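Local coordinates for polycomb protein Pcl (Drosophila melanogaster, PDB 5OQD) that establishes the repressed state of homeotic genes in the early embryo as a component of the Esc/E(z) histone H3 methyltransferase complex, at residues R157-R162 / A172-G177; V95-L100 / P178-K183; C45-N50 / V184-H189. All coordinates share one frame; numbering follows the deposited sequence.

Contact 1 of 3, residues R157-R162 / A172-G177; sequences RFVCGR and ALRHSG
V159 and A172 pair across two antiparallel strands, 158-161 and 170-173. They form a hydrogen-bonded pair: V159 N donates to A172 O at 2.7 Å, and A172 N returns a bond to V159 O at 3.0 Å. F158 and L173 make the adjoining non-hydrogen-bonded pair. There the strands touch through CA-H...O contacts, with F158 CA 3.3 Å from A172 O and L173 CA near R157 O. The ladder ends with a nearly straight bond, R174 N to R157 O, at 2.9 Å (167°). Water 1 also donates to R157 O and accepts from H175 N, which ties the chain beyond the strand back to the same oxygen.

The two strands form a beta hairpin of the winged-helix domain. The third strand of the sheet, 112-113, lies along 170-173. By the usual topology of this fold, the loop between the hairpin strands is probably the wing.

The side chains of F158 and L173 diverge at CB but run side by side. F158 CE1 meets L173 CD2 at 3.6 Å, and both residues also pack on L100 of helix 92-104. The side chains of V159 and A172 lie on one face of the sheet, where both touch Y111. V159 also meets R174, whose chain crosses it at about a right angle. R174 CG is anti to the backbone N (chi1 -166°), and CG then packs against V159 CG2 at 3.7 Å. V159 CG2 also sits over the centre of the guanidinium, 3.4 Å from R174 CZ. R174 NH2 makes a weak bond to F158 O at 3.3 Å; its stronger partner is the carbonyl of S155.

Contact 2 of 3, residues V95-L100 / P178-K183; sequences VLHIAL and PPHIPK
The imidazole of H97 is overlapped on one face by the backbone of P179. P179 CA sits 3.4 Å from the centroid of the H97 ring and only 3° off the ring normal, a CH-pi contact over the centre. H97 CG is anti to the backbone N (chi1 -163°), on the side of P179. The turn about the CB-CG bond then sets one ring face against the proline. The pyrrolidine also meets the ring, with P179 CD 3.6 Å from H97 CD2. H97 NE2 comes within 3.1 Å of P178 O, but the angle is too poor for a hydrogen bond. It bonds instead to the carbonyl of G177, just before the segment. That bond probably fixes the rotation of the ring against the proline.

Helix 92-104, the first helix of the chain, probably belongs to the winged-helix domain. L96 and L100 help to pack it against helices 140-153 and 114-125, while H97 and I98 meet the non-helical 178-183 segment that follows the sheet. I98 adds an apolar touch next to the histidine: its CG1 meets P179 CG at 3.8 Å, the two side chains crossing at about a right angle.

H180 approaches H97 rim to rim. The ring centroids are 5.7 Å apart and the planes stand at 76°, so neither ring covers the face of the other. The nearest atoms are H97 CE1 and H180 ND1, at 3.9 Å.

Contact 3 of 3, residues C45-N50 / V184-H189; sequences CCKCRN and VFLEPH. With ZN (zinc ion), chain L.
C45 opens the CxxC zinc knuckle of the PHD finger, and V184-H189 runs past the outside of this turn. C45 SG binds the zinc ion at 2.4 Å. C48 SG binds it too, and C75 and C78 complete the site. C45 SG also accepts the backbone N-H of C48, as is usual in such knuckles.

C46 carries the backbone contact. C46 O accepts L186 N at 3.3 Å. C46 CB presses on V184 O at 3.1 Å and lies near the methyl L186 CD1.

K47 crosses L186 obliquely, CG to CB, and its chain stays extended beyond CG. K47 NZ thus reaches P188 O at 3.2 Å; the same NZ also bonds the carbonyl of E190. Two carbonyls grip the ammonium group.

R49 CG is anti to the carbonyl carbon, and the chain runs extended to NE over the F185 ring. R49 CD lies 3.8 Å from the F185 centroid, over the face. The guanidinium follows nearly flat, with centres 4.3 Å apart and planes at 19°, a cation-pi stack. An alanine in place of F185 would probably cost R49 this aromatic platform and leave its guanidinium freer to turn. The ring edge of F185 also faces C46 O, with CD1 at 3.7 Å.

N50 closes the knuckle, its backbone N donating to C48 SG at 3.5 Å.

Going from the N terminus, the chain first passes 45-50 in the PHD finger, then 95-100 in helix 92-104, then 157-162 in the hairpin. The return partners follow without a break, 172-177, 178-183 and 184-189. The three contacts therefore nest one inside the next. Contact 1 closes the shortest loop, inside that of contact 2, and contact 3 closes the longest around both. Contacts 1 and 2 touch, the hairpin packing on the helix. Contact 3 lies beyond the chain's centre, about 33 Å from contact 1 between centres. One continuous segment thus ties sheet, helix and zinc finger together.

Contact 1 of 3, residues R157-R162 / A172-G177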
# COMPACT_ATOMS: atom_id res chain seq x y z
N ARG B 157 -9.74 1.84 -11.41
CA ARG B 157 -9.80 1.80 -9.97
C ARG B 157 -10.52 2.96 -9.34
O ARG B 157 -11.01 2.87 -8.27
CB ARG B 157 -8.41 1.75 -9.38
CG ARG B 157 -7.49 0.78 -10.06
CD ARG B 157 -6.55 0.15 -9.08
NE ARG B 157 -5.26 -0.16 -9.66
CZ ARG B 157 -4.14 -0.21 -8.96
NH1 ARG B 157 -4.16 0.01 -7.67
NH2 ARG B 157 -3.01 -0.50 -9.55
N PHE B 158 -10.55 4.08 -10.02
CA PHE B 158 -11.14 5.29 -9.47
C PHE B 158 -12.31 5.83 -10.30
O PHE B 158 -12.18 6.03 -11.51
CB PHE B 158 -10.08 6.38 -9.33
CG PHE B 158 -8.84 5.94 -8.62
CD1 PHE B 158 -8.90 5.49 -7.31
CD2 PHE B 158 -7.61 5.98 -9.25
CE1 PHE B 158 -7.75 5.08 -6.65
CE2 PHE B 158 -6.46 5.58 -8.59
CZ PHE B 158 -6.53 5.13 -7.29
N VAL B 159 -13.45 6.06 -9.65
CA VAL B 159 -14.57 6.73 -10.29
C VAL B 159 -14.43 8.24 -10.10
O VAL B 159 -14.07 8.70 -9.02
CB VAL B 159 -15.93 6.30 -9.72
CG1 VAL B 159 -17.05 7.13 -10.33
CG2 VAL B 159 -16.16 4.84 -9.95
N CYS B 160 -14.74 8.99 -11.15
CA CYS B 160 -14.76 10.44 -11.05
C CYS B 160 -16.19 10.92 -10.90
O CYS B 160 -17.09 10.46 -11.61
CB CYS B 160 -14.11 11.07 -12.28
SG CYS B 160 -14.07 12.88 -12.25
N GLY B 161 -16.42 11.83 -9.96
CA GLY B 161 -17.75 12.36 -9.71
C GLY B 161 -17.83 13.85 -9.98
O GLY B 161 -16.92 14.60 -9.66
N ARG B 162 -18.94 14.27 -10.57
CA ARG B 162 -19.14 15.68 -10.90
C ARG B 162 -20.42 16.23 -10.27
O ARG B 162 -21.47 15.58 -10.31
CB ARG B 162 -19.17 15.88 -12.42
N ALA B 172 -13.66 8.39 -6.02
CA ALA B 172 -13.95 7.26 -5.15
C ALA B 172 -13.43 5.98 -5.77
O ALA B 172 -13.29 5.88 -6.99
CB ALA B 172 -15.44 7.16 -4.88
N LEU B 173 -13.13 4.99 -4.93
CA LEU B 173 -12.75 3.67 -5.42
C LEU B 173 -13.94 3.04 -6.12
O LEU B 173 -15.06 3.07 -5.61
CB LEU B 173 -12.27 2.79 -4.27
CG LEU B 173 -10.96 3.17 -3.58
CD1 LEU B 173 -10.74 2.32 -2.34
CD2 LEU B 173 -9.79 3.02 -4.54
N ARG B 174 -13.70 2.47 -7.30
CA ARG B 174 -14.78 1.85 -8.06
C ARG B 174 -15.24 0.57 -7.36
O ARG B 174 -16.38 0.13 -7.53
CB ARG B 174 -14.35 1.56 -9.49
CG ARG B 174 -15.50 1.23 -10.43
CD ARG B 174 -15.04 1.11 -11.87
NE ARG B 174 -14.43 2.34 -12.36
CZ ARG B 174 -15.12 3.37 -12.86
NH1 ARG B 174 -16.44 3.31 -12.92
NH2 ARG B 174 -14.48 4.44 -13.29
N HIS B 175 -14.35 -0.00 -6.57
CA HIS B 175 -14.65 -1.23 -5.84
C HIS B 175 -14.11 -1.15 -4.42
O HIS B 175 -13.34 -0.25 -4.08
CB HIS B 175 -14.09 -2.43 -6.59
CG HIS B 175 -14.57 -2.54 -8.00
ND1 HIS B 175 -15.75 -3.17 -8.34
CD2 HIS B 175 -14.05 -2.07 -9.16
CE1 HIS B 175 -15.92 -3.10 -9.65
NE2 HIS B 175 -14.90 -2.44 -10.17
N SER B 176 -14.50 -2.11 -3.59
CA SER B 176 -14.25 -2.04 -2.15
C SER B 176 -12.81 -2.35 -1.74
O SER B 176 -12.38 -1.98 -0.65
CB SER B 176 -15.19 -3.00 -1.42
OG SER B 176 -15.00 -4.33 -1.86
N GLY B 177 -12.07 -3.02 -2.62
CA GLY B 177 -10.76 -3.54 -2.28
C GLY B 177 -9.70 -2.55 -1.84
O GLY B 177 -9.81 -1.35 -2.10
O HOH W 1 -11.69 0.06 -7.46

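Contact 2 of 3, residues V95-L100 / P178-K183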
# COMPACT_ATOMS: atom_id res chain seq x y z
N VAL B 95 -0.51 5.95 -3.45
CA VAL B 95 -0.83 6.99 -2.48
C VAL B 95 -2.32 7.34 -2.52
O VAL B 95 -2.97 7.47 -1.48
CB VAL B 95 -0.00 8.26 -2.73
CG1 VAL B 95 -0.48 9.40 -1.84
CG2 VAL B 95 1.47 7.98 -2.52
N LEU B 96 -2.85 7.47 -3.73
CA LEU B 96 -4.26 7.81 -3.92
C LEU B 96 -5.18 6.70 -3.44
O LEU B 96 -6.21 6.96 -2.81
CB LEU B 96 -4.54 8.12 -5.39
CG LEU B 96 -3.98 9.44 -5.92
CD1 LEU B 96 -4.11 9.52 -7.43
CD2 LEU B 96 -4.68 10.62 -5.26
N HIS B 97 -4.82 5.45 -3.73
CA HIS B 97 -5.61 4.31 -3.30
C HIS B 97 -5.59 4.20 -1.78
O HIS B 97 -6.61 3.92 -1.16
CB HIS B 97 -5.11 3.02 -3.95
CG HIS B 97 -6.10 1.89 -3.89
ND1 HIS B 97 -6.33 1.05 -4.96
CD2 HIS B 97 -6.92 1.47 -2.90
CE1 HIS B 97 -7.26 0.17 -4.63
NE2 HIS B 97 -7.63 0.40 -3.38
N ILE B 98 -4.41 4.41 -1.19
CA ILE B 98 -4.27 4.42 0.26
C ILE B 98 -5.13 5.53 0.88
O ILE B 98 -5.80 5.32 1.89
CB ILE B 98 -2.80 4.62 0.68
CG1 ILE B 98 -2.01 3.32 0.47
CG2 ILE B 98 -2.70 5.05 2.14
CD1 ILE B 98 -0.52 3.46 0.76
N ALA B 99 -5.10 6.70 0.25
CA ALA B 99 -5.87 7.84 0.72
C ALA B 99 -7.37 7.55 0.72
O ALA B 99 -8.05 7.76 1.72
CB ALA B 99 -5.57 9.07 -0.12
N LEU B 100 -7.87 7.07 -0.41
CA LEU B 100 -9.29 6.79 -0.57
C LEU B 100 -9.76 5.62 0.29
O LEU B 100 -10.92 5.55 0.69
CB LEU B 100 -9.62 6.53 -2.04
CG LEU B 100 -9.47 7.73 -2.98
CD1 LEU B 100 -9.69 7.31 -4.42
CD2 LEU B 100 -10.44 8.83 -2.59
N PRO B 178 -8.66 -3.05 -1.15
CA PRO B 178 -7.48 -2.32 -0.70
C PRO B 178 -6.51 -2.06 -1.85
O PRO B 178 -6.75 -2.56 -2.95
CB PRO B 178 -6.87 -3.27 0.35
CG PRO B 178 -7.25 -4.61 -0.13
CD PRO B 178 -8.62 -4.46 -0.73
N PRO B 179 -5.44 -1.27 -1.61
CA PRO B 179 -4.44 -1.01 -2.66
C PRO B 179 -3.89 -2.27 -3.32
O PRO B 179 -3.61 -3.26 -2.64
CB PRO B 179 -3.34 -0.27 -1.90
CG PRO B 179 -4.06 0.46 -0.84
CD PRO B 179 -5.20 -0.43 -0.42
N HIS B 180 -3.78 -2.24 -4.64
CA HIS B 180 -3.17 -3.34 -5.34
C HIS B 180 -1.71 -3.33 -4.94
O HIS B 180 -1.04 -2.30 -4.95
CB HIS B 180 -3.30 -3.16 -6.85
CG HIS B 180 -4.72 -3.23 -7.34
ND1 HIS B 180 -5.57 -2.15 -7.31
CD2 HIS B 180 -5.42 -4.26 -7.88
CE1 HIS B 180 -6.74 -2.50 -7.80
NE2 HIS B 180 -6.68 -3.78 -8.16
N ILE B 181 -1.20 -4.51 -4.59
CA ILE B 181 0.21 -4.69 -4.30
C ILE B 181 0.74 -5.94 -4.99
O ILE B 181 0.14 -7.01 -4.88
CB ILE B 181 0.47 -4.78 -2.78
CG1 ILE B 181 -0.07 -3.52 -2.09
CG2 ILE B 181 1.95 -4.96 -2.48
CD1 ILE B 181 0.21 -3.47 -0.61
N PRO B 182 1.86 -5.82 -5.71
CA PRO B 182 2.45 -6.96 -6.42
C PRO B 182 2.92 -8.06 -5.46
O PRO B 182 3.58 -7.77 -4.47
CB PRO B 182 3.63 -6.35 -7.17
CG PRO B 182 3.97 -5.11 -6.41
CD PRO B 182 2.65 -4.59 -5.91
N LYS B 183 2.56 -9.30 -5.77
CA LYS B 183 2.96 -10.44 -4.95
C LYS B 183 4.40 -10.83 -5.23
O LYS B 183 4.81 -10.95 -6.39
CB LYS B 183 2.03 -11.63 -5.21
CG LYS B 183 0.72 -11.57 -4.45
CD LYS B 183 0.90 -11.95 -2.99
CE LYS B 183 -0.44 -12.25 -2.34
NZ LYS B 183 -0.37 -12.25 -0.86

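Contact 3 of 3, residues C45-N50 / V184-H189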
# COMPACT_ATOMS: atom_id res chain seq x y z
N CYS B 45 5.27 -13.61 4.31
CA CYS B 45 6.64 -13.99 3.97
C CYS B 45 6.73 -14.33 2.48
O CYS B 45 5.83 -14.95 1.92
CB CYS B 45 7.09 -15.18 4.81
SG CYS B 45 8.79 -15.74 4.50
N CYS B 46 7.77 -13.84 1.81
CA CYS B 46 7.96 -14.22 0.43
C CYS B 46 8.32 -15.69 0.21
O CYS B 46 7.86 -16.29 -0.74
CB CYS B 46 8.95 -13.28 -0.28
SG CYS B 46 10.56 -13.07 0.50
N LYS B 47 9.20 -16.25 1.02
CA LYS B 47 9.54 -17.67 0.91
C LYS B 47 8.55 -18.77 1.36
O LYS B 47 8.32 -19.71 0.62
CB LYS B 47 10.94 -17.91 1.48
CG LYS B 47 12.02 -17.46 0.52
CD LYS B 47 13.40 -17.54 1.14
CE LYS B 47 14.47 -17.41 0.07
NZ LYS B 47 15.83 -17.58 0.64
N CYS B 48 7.96 -18.62 2.53
CA CYS B 48 7.07 -19.62 3.13
C CYS B 48 5.60 -19.29 2.87
O CYS B 48 4.73 -20.15 3.03
CB CYS B 48 7.33 -19.75 4.63
SG CYS B 48 6.77 -18.34 5.62
N ARG B 49 5.34 -18.04 2.51
CA ARG B 49 4.01 -17.55 2.16
C ARG B 49 3.02 -17.61 3.33
O ARG B 49 1.81 -17.60 3.12
CB ARG B 49 3.44 -18.34 0.97
CG ARG B 49 4.39 -18.41 -0.22
CD ARG B 49 3.76 -19.16 -1.38
NE ARG B 49 4.72 -19.38 -2.46
CZ ARG B 49 4.46 -20.09 -3.55
NH1 ARG B 49 3.27 -20.65 -3.71
NH2 ARG B 49 5.39 -20.24 -4.48
N ASN B 50 3.55 -17.66 4.55
CA ASN B 50 2.71 -17.56 5.74
C ASN B 50 2.48 -16.11 6.13
O ASN B 50 3.27 -15.23 5.77
CB ASN B 50 3.33 -18.33 6.91
CG ASN B 50 3.21 -19.84 6.74
OD1 ASN B 50 2.19 -20.35 6.30
ND2 ASN B 50 4.28 -20.55 7.09
N VAL B 184 5.16 -11.03 -4.16
CA VAL B 184 6.55 -11.45 -4.29
C VAL B 184 6.74 -12.83 -3.67
O VAL B 184 6.75 -12.99 -2.45
CB VAL B 184 7.50 -10.45 -3.61
CG1 VAL B 184 8.94 -10.79 -3.93
CG2 VAL B 184 7.18 -9.03 -4.06
N PHE B 185 6.89 -13.84 -4.53
CA PHE B 185 7.15 -15.21 -4.08
C PHE B 185 8.51 -15.68 -4.57
O PHE B 185 8.74 -15.81 -5.77
CB PHE B 185 6.05 -16.16 -4.56
CG PHE B 185 4.75 -16.01 -3.83
CD1 PHE B 185 4.72 -15.59 -2.51
CD2 PHE B 185 3.54 -16.29 -4.47
CE1 PHE B 185 3.52 -15.45 -1.84
CE2 PHE B 185 2.34 -16.15 -3.80
CZ PHE B 185 2.33 -15.72 -2.49
N LEU B 186 9.42 -15.94 -3.63
CA LEU B 186 10.74 -16.44 -3.97
C LEU B 186 10.83 -17.95 -3.78
O LEU B 186 10.10 -18.52 -2.97
CB LEU B 186 11.82 -15.75 -3.12
CG LEU B 186 12.48 -14.49 -3.66
CD1 LEU B 186 11.47 -13.37 -3.82
CD2 LEU B 186 13.62 -14.05 -2.76
N GLU B 187 11.71 -18.59 -4.54
CA GLU B 187 12.04 -19.99 -4.29
C GLU B 187 12.91 -20.04 -3.04
O GLU B 187 13.69 -19.13 -2.79
CB GLU B 187 12.75 -20.61 -5.49
CG GLU B 187 11.89 -20.71 -6.75
CD GLU B 187 10.67 -21.60 -6.56
OE1 GLU B 187 9.64 -21.34 -7.21
OE2 GLU B 187 10.75 -22.56 -5.77
N PRO B 188 12.77 -21.11 -2.24
CA PRO B 188 13.44 -21.22 -0.94
C PRO B 188 14.96 -21.10 -1.02
O PRO B 188 15.59 -20.67 -0.05
CB PRO B 188 13.04 -22.61 -0.45
CG PRO B 188 12.59 -23.35 -1.67
CD PRO B 188 11.96 -22.31 -2.54
N HIS B 189 15.55 -21.47 -2.15
CA HIS B 189 17.00 -21.50 -2.30
C HIS B 189 17.58 -20.20 -2.85
O HIS B 189 18.79 -20.04 -2.94
CB HIS B 189 17.41 -22.66 -3.20
CG HIS B 189 16.81 -22.60 -4.57
ND1 HIS B 189 15.57 -23.15 -4.86
CD2 HIS B 189 17.26 -22.06 -5.73
CE1 HIS B 189 15.30 -22.95 -6.14
NE2 HIS B 189 16.30 -22.29 -6.69
ZN ZN L . 8.90 -17.69 5.97
O HOH W 2 7.23 -19.29 -2.11